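Local structure of D-alanyl-D-alanine carboxypeptidase DacB2 (4RYE) at residues V160-R163 and A164-N168; F171-I174 and T175-S179; G82-P85 and G86-Y89. The protein probably trims the terminal D-alanine from peptidoglycan stem peptides as a penicillin-binding serine D,D-carboxypeptidase, and shows this activity in vitro. All coordinates share one frame; numbering follows the deposited sequence.

Contact 1: V160-R163 and A164-N168; sequences VIFR and AAMAN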
loop_
_atom_site.group_PDB
_atom_site.type_symbol
_atom_site.label_atom_id
_atom_site.label_comp_id
_atom_site.label_asym_id
_atom_site.label_seq_id
_atom_site.Cartn_x
_atom_site.Cartn_y
_atom_site.Cartn_z
ATOM N N VAL A 160 9.938 2.149 1.262
ATOM C CA VAL A 160 10.646 2.871 0.216
ATOM C C VAL A 160 9.666 3.225 -0.894
ATOM O O VAL A 160 9.651 4.353 -1.414
ATOM C CB VAL A 160 11.826 2.031 -0.327
ATOM C CG1 VAL A 160 12.380 2.634 -1.626
ATOM C CG2 VAL A 160 12.931 1.926 0.746
ATOM N N ILE A 161 8.825 2.269 -1.254
ATOM C CA ILE A 161 7.837 2.508 -2.308
ATOM C C ILE A 161 6.777 3.502 -1.833
ATOM O O ILE A 161 6.401 4.423 -2.566
ATOM C CB ILE A 161 7.190 1.173 -2.761
ATOM C CG1 ILE A 161 8.187 0.385 -3.618
ATOM C CG2 ILE A 161 5.898 1.415 -3.541
ATOM C CD1 ILE A 161 7.939 -1.126 -3.668
ATOM N N PHE A 162 6.310 3.340 -0.599
ATOM C CA PHE A 162 5.298 4.247 -0.068
ATOM C C PHE A 162 5.800 5.684 0.085
ATOM O O PHE A 162 5.046 6.650 -0.063
ATOM C CB PHE A 162 4.783 3.753 1.277
ATOM C CG PHE A 162 3.413 4.264 1.605
ATOM C CD1 PHE A 162 2.296 3.683 1.034
ATOM C CD2 PHE A 162 3.239 5.327 2.478
ATOM C CE1 PHE A 162 1.018 4.150 1.329
ATOM C CE2 PHE A 162 1.965 5.805 2.780
ATOM C CZ PHE A 162 0.853 5.213 2.201
ATOM N N ARG A 163 7.066 5.812 0.431
ATOM C CA ARG A 163 7.699 7.115 0.583
ATOM C C ARG A 163 7.705 7.857 -0.753
ATOM O O ARG A 163 7.447 9.066 -0.814
ATOM C CB ARG A 163 9.125 6.908 1.095
ATOM C CG ARG A 163 9.871 8.161 1.425
ATOM C CD ARG A 163 11.143 7.805 2.182
ATOM N NE ARG A 163 11.908 8.997 2.507
ATOM C CZ ARG A 163 13.227 9.077 2.429
ATOM N NH1 ARG A 163 13.937 8.023 2.027
ATOM N NH2 ARG A 163 13.829 10.214 2.739
ATOM N N ALA A 164 7.983 7.127 -1.827
ATOM C CA ALA A 164 7.956 7.715 -3.165
ATOM C C ALA A 164 6.535 8.128 -3.531
ATOM O O ALA A 164 6.318 9.182 -4.141
ATOM C CB ALA A 164 8.518 6.730 -4.204
ATOM N N ALA A 165 5.562 7.293 -3.174
ATOM C CA ALA A 165 4.172 7.585 -3.486
ATOM C C ALA A 165 3.671 8.808 -2.720
ATOM O O ALA A 165 2.958 9.635 -3.274
ATOM C CB ALA A 165 3.280 6.367 -3.213
HETATM N N MSE A 166 4.048 8.926 -1.451
HETATM C CA MSE A 166 3.619 10.052 -0.622
HETATM C C MSE A 166 4.157 11.387 -1.111
HETATM O O MSE A 166 3.602 12.447 -0.798
HETATM C CB MSE A 166 4.027 9.836 0.836
HETATM C CG MSE A 166 3.171 8.797 1.568
HETATM SE SE MSE A 166 1.260 9.276 1.641
HETATM C CE MSE A 166 1.430 11.063 2.397
ATOM N N ALA A 167 5.248 11.340 -1.869
ATOM C CA ALA A 167 5.824 12.556 -2.427
ATOM C C ALA A 167 4.950 13.121 -3.543
ATOM O O ALA A 167 5.020 14.306 -3.861
ATOM C CB ALA A 167 7.228 12.291 -2.933
ATOM N N ASN A 168 4.125 12.268 -4.143
ATOM C CA ASN A 168 3.214 12.700 -5.200
ATOM C C ASN A 168 1.949 13.305 -4.584
ATOM O O ASN A 168 1.235 12.630 -3.822
ATOM C CB ASN A 168 2.854 11.508 -6.094
ATOM C CG ASN A 168 1.988 11.899 -7.265
ATOM O OD1 ASN A 168 0.841 12.301 -7.094
ATOM N ND2 ASN A 168 2.523 11.762 -8.474
#

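Contact 2: F171-I174 and T175-S179; sequences FAQI and TAEPS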
loop_
_atom_site.group_PDB
_atom_site.type_symbol
_atom_site.label_atom_id
_atom_site.label_comp_id
_atom_site.label_asym_id
_atom_site.label_seq_id
_atom_site.Cartn_x
_atom_site.Cartn_y
_atom_site.Cartn_z
ATOM N N PHE A 171 -1.341 11.321 -5.082
ATOM C CA PHE A 171 -1.385 10.109 -4.269
ATOM C C PHE A 171 -1.693 10.458 -2.822
ATOM O O PHE A 171 -2.555 9.829 -2.191
ATOM C CB PHE A 171 -0.077 9.309 -4.338
ATOM C CG PHE A 171 -0.119 8.030 -3.535
ATOM C CD1 PHE A 171 0.226 8.022 -2.189
ATOM C CD2 PHE A 171 -0.530 6.840 -4.124
ATOM C CE1 PHE A 171 0.164 6.846 -1.430
ATOM C CE2 PHE A 171 -0.590 5.649 -3.383
ATOM C CZ PHE A 171 -0.237 5.658 -2.025
ATOM N N ALA A 172 -0.972 11.441 -2.286
ATOM C CA ALA A 172 -1.182 11.867 -0.900
ATOM C C ALA A 172 -2.623 12.298 -0.662
ATOM O O ALA A 172 -3.197 12.030 0.403
ATOM C CB ALA A 172 -0.216 12.986 -0.524
ATOM N N GLN A 173 -3.223 12.955 -1.647
ATOM C CA GLN A 173 -4.621 13.369 -1.525
ATOM C C GLN A 173 -5.554 12.160 -1.487
ATOM O O GLN A 173 -6.415 12.061 -0.607
ATOM C CB GLN A 173 -5.015 14.296 -2.678
ATOM C CG GLN A 173 -6.446 14.830 -2.580
ATOM C CD GLN A 173 -6.770 15.834 -3.665
ATOM O OE1 GLN A 173 -6.844 15.486 -4.843
ATOM N NE2 GLN A 173 -6.949 17.093 -3.274
ATOM N N ILE A 174 -5.374 11.244 -2.435
ATOM C CA ILE A 174 -6.255 10.077 -2.549
ATOM C C ILE A 174 -6.185 9.170 -1.323
ATOM O O ILE A 174 -7.215 8.795 -0.761
ATOM C CB ILE A 174 -5.933 9.243 -3.807
ATOM C CG1 ILE A 174 -6.245 10.054 -5.070
ATOM C CG2 ILE A 174 -6.740 7.937 -3.814
ATOM C CD1 ILE A 174 -5.657 9.438 -6.340
ATOM N N THR A 175 -4.974 8.824 -0.901
ATOM C CA THR A 175 -4.801 7.863 0.189
ATOM C C THR A 175 -5.417 8.398 1.490
ATOM O O THR A 175 -5.796 7.632 2.390
ATOM C CB THR A 175 -3.305 7.449 0.343
ATOM O OG1 THR A 175 -3.202 6.284 1.176
ATOM C CG2 THR A 175 -2.468 8.586 0.932
ATOM N N ALA A 176 -5.566 9.719 1.561
ATOM C CA ALA A 176 -6.146 10.361 2.738
ATOM C C ALA A 176 -7.644 10.721 2.609
ATOM O O ALA A 176 -8.270 11.082 3.610
ATOM C CB ALA A 176 -5.330 11.594 3.128
ATOM N N GLU A 177 -8.211 10.630 1.402
ATOM C CA GLU A 177 -9.651 10.889 1.196
ATOM C C GLU A 177 -10.515 9.926 1.997
ATOM O O GLU A 177 -10.285 8.713 1.964
ATOM C CB GLU A 177 -10.059 10.690 -0.277
ATOM C CG GLU A 177 -9.484 11.623 -1.315
ATOM C CD GLU A 177 -9.755 11.089 -2.723
ATOM O OE1 GLU A 177 -10.237 9.939 -2.828
ATOM O OE2 GLU A 177 -9.492 11.796 -3.718
ATOM N N PRO A 178 -11.544 10.449 2.691
ATOM C CA PRO A 178 -12.443 9.526 3.384
ATOM C C PRO A 178 -13.363 8.798 2.406
ATOM O O PRO A 178 -13.850 7.715 2.714
ATOM C CB PRO A 178 -13.257 10.449 4.305
ATOM C CG PRO A 178 -13.205 11.798 3.652
ATOM C CD PRO A 178 -11.844 11.863 2.990
ATOM N N SER A 179 -13.582 9.384 1.231
ATOM C CA SER A 179 -14.544 8.835 0.285
ATOM C C SER A 179 -14.303 9.364 -1.116
ATOM O O SER A 179 -13.554 10.324 -1.314
ATOM C CB SER A 179 -15.972 9.176 0.718
ATOM O OG SER A 179 -16.161 10.582 0.734
#

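Contact 3: G82-P85 and G86-Y89; sequences GVKP and GRSY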
loop_
_atom_site.group_PDB
_atom_site.type_symbol
_atom_site.label_atom_id
_atom_site.label_comp_id
_atom_site.label_asym_id
_atom_site.label_seq_id
_atom_site.Cartn_x
_atom_site.Cartn_y
_atom_site.Cartn_z
ATOM N N GLY A 82 -16.348 -2.287 -8.803
ATOM C CA GLY A 82 -17.543 -2.421 -9.613
ATOM C C GLY A 82 -17.392 -1.939 -11.046
ATOM O O GLY A 82 -18.348 -1.441 -11.647
ATOM N N VAL A 83 -16.191 -2.089 -11.597
ATOM C CA VAL A 83 -15.965 -1.853 -13.024
ATOM C C VAL A 83 -16.884 -2.747 -13.865
ATOM O O VAL A 83 -17.048 -3.936 -13.573
ATOM C CB VAL A 83 -14.497 -2.127 -13.396
ATOM C CG1 VAL A 83 -14.290 -2.075 -14.912
ATOM C CG2 VAL A 83 -13.588 -1.144 -12.678
ATOM N N LYS A 84 -17.506 -2.171 -14.889
ATOM C CA LYS A 84 -18.414 -2.929 -15.748
ATOM C C LYS A 84 -18.004 -2.812 -17.215
ATOM O O LYS A 84 -17.602 -1.739 -17.663
ATOM C CB LYS A 84 -19.864 -2.478 -15.529
ATOM C CG LYS A 84 -20.362 -2.768 -14.117
ATOM C CD LYS A 84 -21.782 -2.293 -13.899
ATOM C CE LYS A 84 -22.294 -2.742 -12.529
ATOM N NZ LYS A 84 -23.782 -2.852 -12.485
ATOM N N PRO A 85 -18.089 -3.924 -17.969
ATOM C CA PRO A 85 -17.573 -3.911 -19.346
ATOM C C PRO A 85 -18.373 -3.011 -20.277
ATOM O O PRO A 85 -19.604 -3.026 -20.234
ATOM C CB PRO A 85 -17.708 -5.373 -19.787
ATOM C CG PRO A 85 -18.805 -5.935 -18.921
ATOM C CD PRO A 85 -18.621 -5.245 -17.589
ATOM N N GLY A 86 -17.672 -2.238 -21.104
ATOM C CA GLY A 86 -18.314 -1.328 -22.040
ATOM C C GLY A 86 -18.527 0.051 -21.444
ATOM O O GLY A 86 -18.935 0.991 -22.138
ATOM N N ARG A 87 -18.258 0.167 -20.146
ATOM C CA ARG A 87 -18.385 1.441 -19.454
ATOM C C ARG A 87 -17.055 2.197 -19.452
ATOM O O ARG A 87 -15.970 1.599 -19.433
ATOM C CB ARG A 87 -18.895 1.244 -18.016
ATOM C CG ARG A 87 -20.414 1.027 -17.896
ATOM C CD ARG A 87 -20.876 -0.300 -18.516
ATOM N NE ARG A 87 -22.120 -0.794 -17.927
ATOM C CZ ARG A 87 -22.561 -2.041 -18.057
ATOM N NH1 ARG A 87 -21.855 -2.917 -18.758
ATOM N NH2 ARG A 87 -23.702 -2.418 -17.485
ATOM N N SER A 88 -17.149 3.522 -19.471
ATOM C CA SER A 88 -15.970 4.379 -19.487
ATOM C C SER A 88 -15.587 4.814 -18.073
ATOM O O SER A 88 -16.459 5.103 -17.253
ATOM C CB SER A 88 -16.257 5.605 -20.357
ATOM O OG SER A 88 -15.090 6.373 -20.544
ATOM N N TYR A 89 -14.286 4.863 -17.786
ATOM C CA TYR A 89 -13.796 5.290 -16.476
ATOM C C TYR A 89 -12.575 6.171 -16.671
ATOM O O TYR A 89 -11.821 5.972 -17.625
ATOM C CB TYR A 89 -13.404 4.073 -15.620
ATOM C CG TYR A 89 -14.547 3.114 -15.412
ATOM C CD1 TYR A 89 -14.806 2.107 -16.332
ATOM C CD2 TYR A 89 -15.384 3.231 -14.311
ATOM C CE1 TYR A 89 -15.878 1.238 -16.163
ATOM C CE2 TYR A 89 -16.469 2.366 -14.133
ATOM C CZ TYR A 89 -16.700 1.373 -15.063
ATOM O OH TYR A 89 -17.754 0.510 -14.903
HETATM O O HOH W 1 -19.578 1.418 -13.032
#

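Contact 1: V160-R163 and A164-N168
Phe162 and selenomethionine Met166 sit one turn apart on the last turns of helix 155-166 and form a Met-aromatic contact. The two side chains run side by side and point the same way. Met166 CG touches Phe162 CE2 at 3.4 Å. Met166 SE lies 4.6 Å from the centroid of the Phe162 ring, at an oblique 49° from the ring normal. The Met166 chain bends at chi2 (-60°), which sets SE beside CE2 and CZ of Phe162; a second bend, at chi3, turns CE. The backbone beneath is ordinary alpha-helix. Met166 N gives a 2.8 Å hydrogen bond to Phe162 O, and Ala164 N and Ala165 N bond in the same i to i+4 way to Val160 O and Ile161 O. The next bond, from Ala167 N to Arg163 O, is weak. Phe162 rests on Val220 and Ala222 of strand 218-225, whereas Met166 packs on helix 169-176. Arg163 takes another course. Its CG is anti to the backbone N (chi1 -175°) and the chain stays extended to NE. NE and NH2 then donate to the carbonyl oxygens of Leu28 and Asp29. Ala164 packs closely on the turn before it, with CB 3.5 Å from Ile161 O.

Contact 2: F171-I174 and T175-S179
Residues 171-174 and 175-179 are one continuous piece of chain, in which helix 169-176 gives way to a loop that leads into strand 179-184. Thr175 N donates to Phe171 O at 2.9 Å, nearly straight at 174°. Beyond it the helical bonding weakens. Ala176 N and Glu177 N both make weak bonds to Gln173 O, and Glu177 N also reaches Ile174 O at 3.0 Å, from above the carbonyl plane.

Thr175 packs against Phe171 one turn back. Its CG2 lies 3.9 Å from CE1 of the Phe171 ring, and the two side chains cross at a slant. CG2 stands between the backbone N and the carbonyl carbon of Thr175, while OG1 is anti to N (chi1 -166°). That rotation sets the methyl against the preceding turn, 3.4 Å from Phe171 O, and lets OG1 accept a hydrogen bond from Gly207 N. The Phe171 ring also packs on helices 50-60 and 91-100.

Glu177 folds back along Ile174, and the two side chains point the same way. Glu177 OE2 comes within 3.9 Å of Ile174 CG1, and its CD lies 3.6 Å from Ile174 CA. OE2 forms a salt bridge with Arg92. OE1 lies close to the like-charged Asp96. Ile174 thus lies alongside a carboxylate held by Arg92. The positive charge of Arg92 probably offsets repulsion between Glu177 and Asp96.

Contact 3: G82-P85 and G86-Y89
Residues 84-87 form a type II beta turn that reverses the chain, so that the end-to-end directions of 82-85 and 86-89 differ by 132°. Arg87 N closes the turn with a 3.2 Å hydrogen bond to Lys84 O. Gly86 follows Pro85 with a positive phi of 91°, where a side chain would strike Pro85 O.

Arg87 bends at chi2 and folds back over the turn. Its NH1 donates to Pro85 O at 2.7 Å. That oxygen lies in the guanidinium plane, at the edge of the group. Lys84 CB sits over one guanidinium face, 3.5 Å above the plane and offset toward the rim. The rest of the Lys84 chain is extended, and its NZ stays 5.0 Å from Arg87 NH2.

The turn leads into strand 88-90, which pairs antiparallel with strand 66-68 in a small two-stranded sheet, Gly86 and Arg87 bonding to Ala69 and Tyr89 to Val67 through the backbone.

Tyr89 points back across the loop. Lys84 N donates to Tyr89 OH at 2.7 Å, with an N-H...O angle of 152°. A water lies at the ring edge, in its plane, 2.8 Å from the same OH, and weakly donates to Gly82 O. The hydroxyl is therefore gripped by a backbone amide and a water. Val83 CG1 meets Tyr89 CE1 obliquely at 3.9 Å. Both residues also pack on Leu94 of helix 91-100. Gly82 N and Val83 N, just before the turn, both donate to Asp105 OD2.

Contacts 1 and 2 lie on consecutive helices and touch directly. Their centres are 13 Å apart. Phe162 CE1 meets Phe171 CZ at 3.9 Å, and Met166 SE meets Thr175 CG2 at 3.9 Å. Asn168 joins them through the chain, since its OD1 caps Phe171 N. Both lie near the active site without touching its residues. The side chain of Phe171 is about 8 Å from that of Lys50, the probable proton acceptor, and the side chain of Phe162 is about 11 Å from that of Ser47, the probable acylated serine. Contact 3 stands apart, with nearest atoms about 13 Å from contact 2 and 18 Å from contact 1. Its Val83 side chain is nevertheless about 11 Å from that of Lys50.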